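Local coordinates for protein acyl-coenzyme A oxidase (Caenorhabditis elegans, PDB 5K3J) that catalyses the FAD-dependent desaturation of ascaroside-CoA thioesters with a five-carbon omega side chain, the first step of peroxisomal beta-oxidation in pheromone biosynthesis, at residues G321-D324 and E329-V332; R341-L346 and E595-N600; G408-S413 and E628-W633. All coordinates share one frame; numbering follows the deposited sequence.

Contact 1. Residues G321-D324 and E329-V332. With FAD (flavin-adenine dinucleotide), chain G.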
loop_
_atom_site.group_PDB
_atom_site.type_symbol
_atom_site.label_atom_id
_atom_site.label_comp_id
_atom_site.label_asym_id
_atom_site.label_seq_id
_atom_site.Cartn_x
_atom_site.Cartn_y
_atom_site.Cartn_z
ATOM N N GLY A 321 -4.245 -26.409 -0.624
ATOM C CA GLY A 321 -3.349 -27.126 -1.512
ATOM C C GLY A 321 -2.881 -28.413 -0.869
ATOM O O GLY A 321 -3.149 -28.658 0.305
ATOM N N HIS A 322 -2.179 -29.237 -1.638
ATOM C CA HIS A 322 -1.659 -30.504 -1.134
ATOM C C HIS A 322 -0.143 -30.586 -1.285
ATOM O O HIS A 322 0.420 -30.107 -2.269
ATOM C CB HIS A 322 -2.316 -31.685 -1.861
ATOM C CG HIS A 322 -3.718 -31.972 -1.417
ATOM N ND1 HIS A 322 -4.003 -32.691 -0.276
ATOM C CD2 HIS A 322 -4.910 -31.653 -1.969
ATOM C CE1 HIS A 322 -5.313 -32.796 -0.141
ATOM N NE2 HIS A 322 -5.887 -32.174 -1.154
ATOM N N LEU A 323 0.516 -31.187 -0.299
ATOM C CA LEU A 323 1.929 -31.524 -0.428
ATOM C C LEU A 323 2.069 -33.005 -0.772
ATOM O O LEU A 323 1.508 -33.471 -1.766
ATOM C CB LEU A 323 2.695 -31.188 0.852
ATOM C CG LEU A 323 3.190 -29.744 0.961
ATOM C CD1 LEU A 323 4.038 -29.549 2.210
ATOM C CD2 LEU A 323 3.969 -29.356 -0.290
ATOM N N ASP A 324 2.817 -33.742 0.047
ATOM C CA ASP A 324 2.987 -35.180 -0.149
ATOM C C ASP A 324 1.710 -35.933 0.217
ATOM O O ASP A 324 1.078 -36.546 -0.645
ATOM C CB ASP A 324 4.168 -35.704 0.674
ATOM C CG ASP A 324 5.449 -35.793 -0.137
ATOM O OD1 ASP A 324 5.358 -36.013 -1.363
ATOM O OD2 ASP A 324 6.544 -35.646 0.447
ATOM N N GLU A 329 -5.447 -31.210 3.475
ATOM C CA GLU A 329 -4.667 -30.108 2.918
ATOM C C GLU A 329 -3.572 -29.660 3.883
ATOM O O GLU A 329 -3.695 -29.834 5.096
ATOM C CB GLU A 329 -5.577 -28.928 2.573
ATOM C CG GLU A 329 -6.530 -29.196 1.418
ATOM C CD GLU A 329 -7.567 -28.102 1.253
ATOM O OE1 GLU A 329 -8.409 -27.938 2.161
ATOM O OE2 GLU A 329 -7.540 -27.407 0.216
ATOM N N VAL A 330 -2.502 -29.085 3.341
ATOM C CA VAL A 330 -1.393 -28.612 4.162
ATOM C C VAL A 330 -1.601 -27.169 4.621
ATOM O O VAL A 330 -2.234 -26.371 3.929
ATOM C CB VAL A 330 -0.045 -28.720 3.395
ATOM C CG1 VAL A 330 0.019 -27.714 2.247
ATOM C CG2 VAL A 330 1.135 -28.530 4.335
ATOM N N LYS A 331 -1.078 -26.848 5.800
ATOM C CA LYS A 331 -1.027 -25.466 6.265
ATOM C C LYS A 331 -0.204 -24.625 5.286
ATOM O O LYS A 331 0.878 -25.034 4.864
ATOM C CB LYS A 331 -0.426 -25.390 7.669
ATOM C CG LYS A 331 -1.218 -26.133 8.745
ATOM C CD LYS A 331 -0.561 -25.976 10.111
ATOM C CE LYS A 331 -1.334 -26.692 11.204
ATOM N NZ LYS A 331 -0.739 -26.423 12.541
ATOM N N VAL A 332 -0.717 -23.450 4.928
ATOM C CA VAL A 332 -0.077 -22.615 3.913
ATOM C C VAL A 332 1.258 -22.062 4.392
ATOM O O VAL A 332 2.088 -21.647 3.586
ATOM C CB VAL A 332 -0.984 -21.442 3.489
ATOM C CG1 VAL A 332 -2.163 -21.952 2.673
ATOM C CG2 VAL A 332 -1.453 -20.666 4.709
HETATM P PA FAD G . -5.197 -18.800 -0.478
HETATM O O1A FAD G . -5.378 -19.854 -1.572
HETATM O O2A FAD G . -5.756 -19.308 0.819
HETATM O O5B FAD G . -3.625 -18.478 -0.295
HETATM C C5B FAD G . -3.215 -17.676 0.825
HETATM C C4B FAD G . -1.672 -17.812 0.983
HETATM O O4B FAD G . -1.332 -19.066 0.882
HETATM C C3B FAD G . -0.958 -17.087 -0.163
HETATM O O3B FAD G . 0.156 -16.499 0.290
HETATM C C2B FAD G . -0.591 -18.218 -1.165
HETATM O O2B FAD G . 0.668 -17.866 -1.900
HETATM C C1B FAD G . -0.390 -19.236 -0.411
HETATM N N9A FAD G . -0.727 -20.447 -1.094
HETATM C C8A FAD G . -1.929 -21.051 -1.117
HETATM N N7A FAD G . -1.815 -22.172 -1.874
HETATM C C5A FAD G . -0.527 -22.254 -2.318
HETATM C C6A FAD G . 0.123 -23.189 -3.116
HETATM N N6A FAD G . -0.266 -24.391 -3.773
HETATM N N1A FAD G . 1.414 -23.033 -3.407
HETATM C C2A FAD G . 2.099 -21.959 -2.921
HETATM N N3A FAD G . 1.466 -21.044 -2.140
HETATM C C4A FAD G . 0.146 -21.200 -1.841
HETATM N N1 FAD G . -14.261 -15.190 -5.651
HETATM C C2 FAD G . -15.426 -15.549 -6.455
HETATM O O2 FAD G . -15.702 -16.717 -6.631
HETATM N N3 FAD G . -16.261 -14.503 -7.051
HETATM C C4 FAD G . -15.940 -13.142 -6.848
HETATM O O4 FAD G . -16.652 -12.252 -7.356
HETATM C C4X FAD G . -14.754 -12.772 -6.028
HETATM N N5 FAD G . -14.422 -11.383 -5.818
HETATM C C5X FAD G . -13.258 -11.023 -5.012
HETATM C C6 FAD G . -12.938 -9.670 -4.809
HETATM C C7 FAD G . -11.815 -9.321 -4.035
HETATM C C7M FAD G . -11.669 -7.798 -3.954
HETATM C C8 FAD G . -11.017 -10.318 -3.465
HETATM C C8M FAD G . -9.789 -10.043 -2.614
HETATM C C9 FAD G . -11.332 -11.678 -3.664
HETATM C C9A FAD G . -12.451 -12.032 -4.438
HETATM N N10 FAD G . -12.786 -13.454 -4.653
HETATM C C10 FAD G . -13.932 -13.808 -5.441
HETATM C "C1'" FAD G . -11.957 -14.521 -4.052
HETATM C "C2'" FAD G . -10.639 -14.676 -4.804
HETATM O "O2'" FAD G . -10.893 -15.100 -6.098
HETATM C "C3'" FAD G . -9.814 -15.711 -4.090
HETATM O "O3'" FAD G . -9.628 -15.312 -2.756
HETATM C "C4'" FAD G . -8.474 -15.859 -4.760
HETATM O "O4'" FAD G . -8.657 -16.352 -6.066
HETATM C "C5'" FAD G . -7.634 -16.831 -3.959
HETATM O "O5'" FAD G . -7.607 -16.399 -2.606
HETATM P P FAD G . -7.459 -17.473 -1.430
HETATM O O1P FAD G . -8.409 -17.103 -0.287
HETATM O O2P FAD G . -7.793 -18.841 -1.932
HETATM O O3P FAD G . -5.971 -17.471 -0.908
#
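The CG methylene of Glu329 overlaps one face of the His322 imidazole, 4.3 Å from CG to the ring centroid and 24° off the normal, so the CH-pi contact sits toward the rim of the ring. With His322 CG anti to its carbonyl carbon (chi1 -76°), the ring swings back toward 329-332 although its CB points away, and CE1 comes 4.0 Å from the backbone N of Glu329. Replacing His322 by an alanine is likely to strip the Glu329 methylene of its aromatic cover and to cost Asn160 OD1 of the second subunit its weak hydrogen bond to NE2. The carboxylate of Glu329 faces that same subunit, where OE1 is hydrogen-bonded to NE2 of His154.

Next along the loop, Val330 N donates to Gly321 O over 3.1 Å at 159°, and Leu323 CD1 meets Val330 CG2 at 3.7 Å. Gly321 has a positive phi, and a CB there would be crowded by the adenine N6A of FAD, two separate reasons for glycine. At the far end Val332 CG1 touches the ribose O4B of FAD at 3.5 Å. The loop joining helix 287-315 to helix 336-340 thus doubles back on itself against the second subunit, and its Val332 end lines the adenosine part of the FAD site that the two subunits of this acyl-CoA oxidase share.

Contact 2. Residues R341-L346 and E595-N600. With ATP (adenosine-5'-triphosphate), chain H.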
loop_
_atom_site.group_PDB
_atom_site.type_symbol
_atom_site.label_atom_id
_atom_site.label_comp_id
_atom_site.label_asym_id
_atom_site.label_seq_id
_atom_site.Cartn_x
_atom_site.Cartn_y
_atom_site.Cartn_z
ATOM N N ARG A 341 7.711 -14.814 2.093
ATOM C CA ARG A 341 7.024 -13.528 2.044
ATOM C C ARG A 341 6.644 -13.061 3.446
ATOM O O ARG A 341 6.046 -11.999 3.616
ATOM C CB ARG A 341 5.782 -13.615 1.151
ATOM C CG ARG A 341 4.539 -14.184 1.823
ATOM C CD ARG A 341 3.461 -14.497 0.794
ATOM N NE ARG A 341 3.401 -13.478 -0.247
ATOM C CZ ARG A 341 2.487 -13.433 -1.208
ATOM N NH1 ARG A 341 1.533 -14.354 -1.270
ATOM N NH2 ARG A 341 2.529 -12.460 -2.109
ATOM N N LEU A 342 7.014 -13.851 4.449
ATOM C CA LEU A 342 6.644 -13.567 5.833
ATOM C C LEU A 342 7.843 -13.391 6.758
ATOM O O LEU A 342 7.977 -12.360 7.412
ATOM C CB LEU A 342 5.746 -14.682 6.374
ATOM C CG LEU A 342 4.270 -14.350 6.607
ATOM C CD1 LEU A 342 3.738 -13.500 5.474
ATOM C CD2 LEU A 342 3.443 -15.623 6.760
ATOM N N PHE A 343 8.705 -14.401 6.808
ATOM C CA PHE A 343 9.797 -14.451 7.786
ATOM C C PHE A 343 10.868 -13.348 7.671
ATOM O O PHE A 343 11.375 -12.895 8.698
ATOM C CB PHE A 343 10.487 -15.820 7.726
ATOM C CG PHE A 343 9.612 -16.963 8.150
ATOM C CD1 PHE A 343 8.421 -16.736 8.819
ATOM C CD2 PHE A 343 9.989 -18.268 7.885
ATOM C CE1 PHE A 343 7.621 -17.790 9.207
ATOM C CE2 PHE A 343 9.194 -19.323 8.273
ATOM C CZ PHE A 343 8.009 -19.084 8.934
ATOM N N PRO A 344 11.241 -12.933 6.443
ATOM C CA PRO A 344 12.195 -11.816 6.381
ATOM C C PRO A 344 11.658 -10.539 7.022
ATOM O O PRO A 344 12.415 -9.807 7.663
ATOM C CB PRO A 344 12.404 -11.615 4.880
ATOM C CG PRO A 344 12.153 -12.957 4.291
ATOM C CD PRO A 344 11.056 -13.561 5.120
ATOM N N SER A 345 10.366 -10.278 6.847
ATOM C CA SER A 345 9.735 -9.140 7.504
ATOM C C SER A 345 9.799 -9.326 9.012
ATOM O O SER A 345 10.011 -8.373 9.761
ATOM C CB SER A 345 8.285 -8.982 7.047
ATOM O OG SER A 345 8.203 -8.854 5.636
ATOM N N LEU A 346 9.615 -10.570 9.442
ATOM C CA LEU A 346 9.717 -10.926 10.851
ATOM C C LEU A 346 11.131 -10.684 11.364
ATOM O O LEU A 346 11.331 -10.315 12.518
ATOM C CB LEU A 346 9.314 -12.386 11.069
ATOM C CG LEU A 346 9.313 -12.861 12.521
ATOM C CD1 LEU A 346 8.364 -12.009 13.349
ATOM C CD2 LEU A 346 8.947 -14.336 12.612
ATOM N N GLU A 595 13.275 -22.556 6.602
ATOM C CA GLU A 595 12.898 -23.867 7.107
ATOM C C GLU A 595 13.254 -24.029 8.580
ATOM O O GLU A 595 12.575 -24.743 9.316
ATOM C CB GLU A 595 13.570 -24.968 6.284
ATOM C CG GLU A 595 12.724 -25.495 5.137
ATOM C CD GLU A 595 12.616 -24.518 3.987
ATOM O OE1 GLU A 595 11.500 -24.010 3.743
ATOM O OE2 GLU A 595 13.641 -24.271 3.316
ATOM N N LYS A 596 14.317 -23.357 9.009
ATOM C CA LYS A 596 14.767 -23.468 10.390
ATOM C C LYS A 596 13.889 -22.647 11.334
ATOM O O LYS A 596 13.641 -23.053 12.469
ATOM C CB LYS A 596 16.226 -23.030 10.517
ATOM C CG LYS A 596 17.062 -23.937 11.407
ATOM C CD LYS A 596 18.415 -23.316 11.704
ATOM C CE LYS A 596 19.398 -24.348 12.234
ATOM N NZ LYS A 596 20.687 -23.720 12.638
ATOM N N ILE A 597 13.421 -21.495 10.858
ATOM C CA ILE A 597 12.556 -20.610 11.639
ATOM C C ILE A 597 11.148 -21.181 11.790
ATOM O O ILE A 597 10.557 -21.120 12.871
ATOM C CB ILE A 597 12.458 -19.206 10.993
ATOM C CG1 ILE A 597 13.714 -18.389 11.288
ATOM C CG2 ILE A 597 11.231 -18.452 11.488
ATOM C CD1 ILE A 597 13.954 -18.159 12.751
ATOM N N ARG A 598 10.642 -21.749 10.695
ATOM C CA ARG A 598 9.260 -22.229 10.561
ATOM C C ARG A 598 8.572 -22.793 11.823
ATOM O O ARG A 598 7.443 -22.399 12.120
ATOM C CB ARG A 598 9.206 -23.283 9.444
ATOM C CG ARG A 598 7.969 -24.175 9.471
ATOM C CD ARG A 598 6.710 -23.422 9.065
ATOM N NE ARG A 598 5.516 -24.258 9.166
ATOM C CZ ARG A 598 4.742 -24.329 10.246
ATOM N NH1 ARG A 598 5.032 -23.610 11.323
ATOM N NH2 ARG A 598 3.676 -25.119 10.249
ATOM N N PRO A 599 9.225 -23.711 12.565
ATOM C CA PRO A 599 8.492 -24.239 13.724
ATOM C C PRO A 599 8.326 -23.225 14.859
ATOM O O PRO A 599 7.412 -23.370 15.670
ATOM C CB PRO A 599 9.354 -25.422 14.172
ATOM C CG PRO A 599 10.720 -25.095 13.695
ATOM C CD PRO A 599 10.535 -24.369 12.400
ATOM N N ASN A 600 9.188 -22.212 14.909
ATOM C CA ASN A 600 9.096 -21.169 15.928
ATOM C C ASN A 600 8.229 -19.987 15.501
ATOM O O ASN A 600 8.040 -19.043 16.267
ATOM C CB ASN A 600 10.489 -20.657 16.289
ATOM C CG ASN A 600 11.168 -21.500 17.346
ATOM O OD1 ASN A 600 10.530 -21.971 18.288
ATOM N ND2 ASN A 600 12.475 -21.691 17.201
HETATM P PG ATP H . 13.368 -10.293 -7.757
HETATM O O1G ATP H . 14.741 -9.718 -8.001
HETATM O O2G ATP H . 13.339 -11.801 -7.667
HETATM O O3G ATP H . 12.264 -9.695 -8.598
HETATM P PB ATP H . 14.011 -10.189 -5.041
HETATM O O1B ATP H . 14.172 -8.943 -4.203
HETATM O O2B ATP H . 15.234 -10.871 -5.606
HETATM O O3B ATP H . 13.009 -9.853 -6.253
HETATM P PA ATP H . 11.664 -11.661 -4.331
HETATM O O1A ATP H . 11.252 -11.663 -5.780
HETATM O O2A ATP H . 11.393 -12.895 -3.507
HETATM O O3A ATP H . 13.214 -11.259 -4.132
HETATM O "O5'" ATP H . 10.917 -10.430 -3.613
HETATM C "C5'" ATP H . 10.807 -10.401 -2.193
HETATM C "C4'" ATP H . 9.373 -10.078 -1.813
HETATM O "O4'" ATP H . 8.665 -9.568 -2.946
HETATM C "C3'" ATP H . 8.654 -11.337 -1.362
HETATM O "O3'" ATP H . 8.042 -11.112 -0.090
HETATM C "C2'" ATP H . 7.567 -11.571 -2.386
HETATM O "O2'" ATP H . 6.361 -11.983 -1.742
HETATM C "C1'" ATP H . 7.391 -10.211 -3.037
HETATM N N9 ATP H . 6.901 -10.309 -4.440
HETATM C C8 ATP H . 7.647 -10.387 -5.561
HETATM N N7 ATP H . 6.859 -10.453 -6.666
HETATM C C5 ATP H . 5.579 -10.415 -6.256
HETATM C C6 ATP H . 4.247 -10.445 -6.908
HETATM N N6 ATP H . 4.119 -10.533 -8.254
HETATM N N1 ATP H . 3.157 -10.380 -6.113
HETATM C C2 ATP H . 3.266 -10.291 -4.775
HETATM N N3 ATP H . 4.440 -10.259 -4.118
HETATM C C4 ATP H . 5.614 -10.316 -4.790
#
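Phe343 and Ile597 make the CH-pi part of this contact: the methyl CG2 of Ile597 stands almost squarely over the ring centre, 3.8 Å from CG2 to the Phe343 centroid and 11° off the normal. Ile597 presents this methyl because CG2 lies opposite its own backbone N, while CG1, beside that N, carries CD1 off from the ring.

Further contact is aromatic against backbone. Phe343 CE2 approaches Arg598 CA at 3.7 Å, obliquely, where the chain leaves helix 581-597; the guanidinium of Arg598 turns elsewhere, to salt bridges with Glu17 and Asp334. Leu561 and Ala601 also pack on Phe343.

Polar groups on both segments find partners outside the contact, and no hydrogen bond crosses it. Arg341 CB lies 3.4 Å from ATP O2', and ATP C2 sits at the guanidinium edge, near its plane. The guanidinium itself is hydrogen-bonded through NE to Gln402, which also binds ATP, and through NH1 to O3B of FAD.

The methyl over the ring and the absence of hydrogen bonds across point to apolar packing between the start of helix 343-363 and the end of helix 581-597, while Arg341, just ahead of the N-cap Leu342, is hydrogen-bonded to FAD and lies against ATP.

Contact 3. Residues G408-S413 and E628-W633. With FAD (flavin-adenine dinucleotide), chain G.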
loop_
_atom_site.group_PDB
_atom_site.type_symbol
_atom_site.label_atom_id
_atom_site.label_comp_id
_atom_site.label_asym_id
_atom_site.label_seq_id
_atom_site.Cartn_x
_atom_site.Cartn_y
_atom_site.Cartn_z
ATOM N N GLY A 408 -4.406 -14.241 1.806
ATOM C CA GLY A 408 -5.176 -14.402 0.587
ATOM C C GLY A 408 -6.399 -13.510 0.593
ATOM O O GLY A 408 -6.364 -12.410 1.150
ATOM N N GLY A 409 -7.478 -13.997 -0.015
ATOM C CA GLY A 409 -8.734 -13.273 -0.095
ATOM C C GLY A 409 -9.153 -12.611 1.202
ATOM O O GLY A 409 -9.462 -11.424 1.218
ATOM N N HIS A 410 -9.129 -13.365 2.297
ATOM C CA HIS A 410 -9.587 -12.848 3.586
ATOM C C HIS A 410 -8.723 -11.711 4.134
ATOM O O HIS A 410 -9.154 -10.972 5.019
ATOM C CB HIS A 410 -9.654 -13.977 4.613
ATOM C CG HIS A 410 -10.722 -14.986 4.328
ATOM N ND1 HIS A 410 -12.009 -14.631 3.985
ATOM C CD2 HIS A 410 -10.693 -16.339 4.336
ATOM C CE1 HIS A 410 -12.727 -15.723 3.794
ATOM N NE2 HIS A 410 -11.954 -16.773 4.002
ATOM N N GLY A 411 -7.507 -11.572 3.615
ATOM C CA GLY A 411 -6.633 -10.483 4.017
ATOM C C GLY A 411 -7.183 -9.133 3.592
ATOM O O GLY A 411 -6.918 -8.110 4.228
ATOM N N TYR A 412 -7.959 -9.138 2.513
ATOM C CA TYR A 412 -8.546 -7.928 1.958
ATOM C C TYR A 412 -9.714 -7.444 2.815
ATOM O O TYR A 412 -10.092 -6.271 2.774
ATOM C CB TYR A 412 -9.002 -8.191 0.525
ATOM C CG TYR A 412 -9.251 -6.944 -0.282
ATOM C CD1 TYR A 412 -8.200 -6.258 -0.876
ATOM C CD2 TYR A 412 -10.538 -6.458 -0.465
ATOM C CE1 TYR A 412 -8.424 -5.116 -1.620
ATOM C CE2 TYR A 412 -10.773 -5.319 -1.205
ATOM C CZ TYR A 412 -9.714 -4.649 -1.783
ATOM O OH TYR A 412 -9.938 -3.511 -2.525
ATOM N N SER A 413 -10.281 -8.359 3.594
ATOM C CA SER A 413 -11.366 -8.021 4.502
ATOM C C SER A 413 -10.837 -7.232 5.692
ATOM O O SER A 413 -9.675 -7.371 6.077
ATOM C CB SER A 413 -12.081 -9.282 4.986
ATOM O OG SER A 413 -13.128 -8.963 5.891
ATOM N N GLU A 628 -14.929 -19.978 12.588
ATOM C CA GLU A 628 -16.103 -19.871 13.444
ATOM C C GLU A 628 -16.442 -18.413 13.726
ATOM O O GLU A 628 -17.602 -18.010 13.652
ATOM C CB GLU A 628 -15.882 -20.620 14.759
ATOM C CG GLU A 628 -16.979 -20.400 15.790
ATOM C CD GLU A 628 -16.585 -20.894 17.170
ATOM O OE1 GLU A 628 -16.652 -20.092 18.125
ATOM O OE2 GLU A 628 -16.209 -22.079 17.302
ATOM N N ASN A 629 -15.416 -17.626 14.038
ATOM C CA ASN A 629 -15.605 -16.227 14.402
ATOM C C ASN A 629 -15.638 -15.279 13.203
ATOM O O ASN A 629 -16.195 -14.184 13.295
ATOM C CB ASN A 629 -14.508 -15.787 15.376
ATOM C CG ASN A 629 -14.708 -16.348 16.773
ATOM O OD1 ASN A 629 -15.502 -15.824 17.555
ATOM N ND2 ASN A 629 -13.986 -17.415 17.093
ATOM N N LEU A 630 -15.045 -15.692 12.084
ATOM C CA LEU A 630 -15.090 -14.885 10.866
ATOM C C LEU A 630 -16.529 -14.783 10.378
ATOM O O LEU A 630 -16.969 -13.735 9.909
ATOM C CB LEU A 630 -14.200 -15.480 9.771
ATOM C CG LEU A 630 -14.077 -14.667 8.477
ATOM C CD1 LEU A 630 -13.670 -13.245 8.794
ATOM C CD2 LEU A 630 -13.073 -15.304 7.535
ATOM N N PHE A 631 -17.254 -15.888 10.509
ATOM C CA PHE A 631 -18.664 -15.943 10.150
ATOM C C PHE A 631 -19.484 -15.032 11.060
ATOM O O PHE A 631 -20.237 -14.184 10.578
ATOM C CB PHE A 631 -19.170 -17.382 10.228
ATOM C CG PHE A 631 -20.598 -17.548 9.810
ATOM C CD1 PHE A 631 -21.041 -17.037 8.603
ATOM C CD2 PHE A 631 -21.492 -18.239 10.610
ATOM C CE1 PHE A 631 -22.350 -17.193 8.212
ATOM C CE2 PHE A 631 -22.802 -18.402 10.220
ATOM C CZ PHE A 631 -23.231 -17.878 9.020
ATOM N N LYS A 632 -19.325 -15.209 12.372
ATOM C CA LYS A 632 -19.997 -14.380 13.374
ATOM C C LYS A 632 -19.768 -12.895 13.116
ATOM O O LYS A 632 -20.687 -12.080 13.240
ATOM C CB LYS A 632 -19.511 -14.735 14.779
ATOM C CG LYS A 632 -20.109 -16.007 15.354
ATOM C CD LYS A 632 -19.556 -16.271 16.747
ATOM C CE LYS A 632 -20.213 -17.474 17.408
ATOM N NZ LYS A 632 -19.475 -17.903 18.631
ATOM N N TRP A 633 -18.536 -12.557 12.746
ATOM C CA TRP A 633 -18.164 -11.176 12.463
ATOM C C TRP A 633 -18.960 -10.621 11.284
ATOM O O TRP A 633 -19.620 -9.589 11.398
ATOM C CB TRP A 633 -16.668 -11.090 12.175
ATOM C CG TRP A 633 -16.169 -9.701 11.954
ATOM C CD1 TRP A 633 -15.820 -8.795 12.913
ATOM C CD2 TRP A 633 -15.955 -9.055 10.696
ATOM N NE1 TRP A 633 -15.406 -7.626 12.333
ATOM C CE2 TRP A 633 -15.478 -7.760 10.971
ATOM C CE3 TRP A 633 -16.120 -9.446 9.363
ATOM C CZ2 TRP A 633 -15.163 -6.853 9.966
ATOM C CZ3 TRP A 633 -15.811 -8.541 8.366
ATOM C CH2 TRP A 633 -15.338 -7.259 8.672
HETATM P PA FAD G . -5.197 -18.800 -0.478
HETATM O O1A FAD G . -5.378 -19.854 -1.572
HETATM O O2A FAD G . -5.756 -19.308 0.819
HETATM O O5B FAD G . -3.625 -18.478 -0.295
HETATM C C5B FAD G . -3.215 -17.676 0.825
HETATM C C4B FAD G . -1.672 -17.812 0.983
HETATM O O4B FAD G . -1.332 -19.066 0.882
HETATM C C3B FAD G . -0.958 -17.087 -0.163
HETATM O O3B FAD G . 0.156 -16.499 0.290
HETATM C C2B FAD G . -0.591 -18.218 -1.165
HETATM O O2B FAD G . 0.668 -17.866 -1.900
HETATM C C1B FAD G . -0.390 -19.236 -0.411
HETATM N N9A FAD G . -0.727 -20.447 -1.094
HETATM C C8A FAD G . -1.929 -21.051 -1.117
HETATM N N7A FAD G . -1.815 -22.172 -1.874
HETATM C C5A FAD G . -0.527 -22.254 -2.318
HETATM C C6A FAD G . 0.123 -23.189 -3.116
HETATM N N6A FAD G . -0.266 -24.391 -3.773
HETATM N N1A FAD G . 1.414 -23.033 -3.407
HETATM C C2A FAD G . 2.099 -21.959 -2.921
HETATM N N3A FAD G . 1.466 -21.044 -2.140
HETATM C C4A FAD G . 0.146 -21.200 -1.841
HETATM N N1 FAD G . -14.261 -15.190 -5.651
HETATM C C2 FAD G . -15.426 -15.549 -6.455
HETATM O O2 FAD G . -15.702 -16.717 -6.631
HETATM N N3 FAD G . -16.261 -14.503 -7.051
HETATM C C4 FAD G . -15.940 -13.142 -6.848
HETATM O O4 FAD G . -16.652 -12.252 -7.356
HETATM C C4X FAD G . -14.754 -12.772 -6.028
HETATM N N5 FAD G . -14.422 -11.383 -5.818
HETATM C C5X FAD G . -13.258 -11.023 -5.012
HETATM C C6 FAD G . -12.938 -9.670 -4.809
HETATM C C7 FAD G . -11.815 -9.321 -4.035
HETATM C C7M FAD G . -11.669 -7.798 -3.954
HETATM C C8 FAD G . -11.017 -10.318 -3.465
HETATM C C8M FAD G . -9.789 -10.043 -2.614
HETATM C C9 FAD G . -11.332 -11.678 -3.664
HETATM C C9A FAD G . -12.451 -12.032 -4.438
HETATM N N10 FAD G . -12.786 -13.454 -4.653
HETATM C C10 FAD G . -13.932 -13.808 -5.441
HETATM C "C1'" FAD G . -11.957 -14.521 -4.052
HETATM C "C2'" FAD G . -10.639 -14.676 -4.804
HETATM O "O2'" FAD G . -10.893 -15.100 -6.098
HETATM C "C3'" FAD G . -9.814 -15.711 -4.090
HETATM O "O3'" FAD G . -9.628 -15.312 -2.756
HETATM C "C4'" FAD G . -8.474 -15.859 -4.760
HETATM O "O4'" FAD G . -8.657 -16.352 -6.066
HETATM C "C5'" FAD G . -7.634 -16.831 -3.959
HETATM O "O5'" FAD G . -7.607 -16.399 -2.606
HETATM P P FAD G . -7.459 -17.473 -1.430
HETATM O O1P FAD G . -8.409 -17.103 -0.287
HETATM O O2P FAD G . -7.793 -18.841 -1.932
HETATM O O3P FAD G . -5.971 -17.471 -0.908
#
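His410 and Leu630 are the residues whose CA atoms come nearest across the contact, 9.4 Å apart, a separation bridged by side chains alone. Segment 628-633 is regular helix. Segment 408-413 winds through helical backbone angles in short i+3 to i turns, among them Gly411 N to Gly408 O at 2.8 Å, after Gly408 has left the preceding helix with a phi of 64°. A CB on Gly408 or Gly409 would clash with FAD, on O3P and O3' respectively. This close fit of bare backbone brings Gly409 N to a hydrogen bond with the phosphate O1P of FAD, 3.3 Å long at 141°.

Across the contact, Leu630 CD2 sits over the centre of the His410 imidazole, 3.8 Å from the ring centroid and 10° off its normal, a CH-pi contact in which the methyl lies at nearly equal distance from all five ring atoms. Ser413 OG, placed opposite its own backbone N, lies 3.7 Å from Trp633 CZ3 in an oblique approach. The same OG is hydrogen-bonded to Ala415 N, an ST turn at the end of the segment. Tyr412 faces the other way, its CB 3.7 Å from the C8M methyl of FAD and its ring face covered by C7M.

Helix 626-636 therefore backs the turn between helices 379-405 and 418-426 on the side away from the cofactor. The second subunit closes in beside it: His410 NE2 is hydrogen-bonded to Leu152 O of that subunit, and its ring meets Trp186 and Trp187 on strand 185-189 there.

Contacts 2 and 3 are buried, each joining the C-alpha1 region to the C-terminal helical region, and along the chain their segments alternate; contact 1 is a surface contact closed within one loop before either begins. All three place an aliphatic carbon over an aromatic ring, but contact 1 alone adds a backbone hydrogen bond between its segments. Contacts 1 and 3, with centres 20 Å apart, both touch FAD and the second subunit, one at the adenosine end and the other at the pyrophosphate and flavin methyls. Contact 2 adds ATP: its Arg341 lies against ATP, reaches FAD and packs on Met436 of the second subunit, though its two segments meet well away from that arginine.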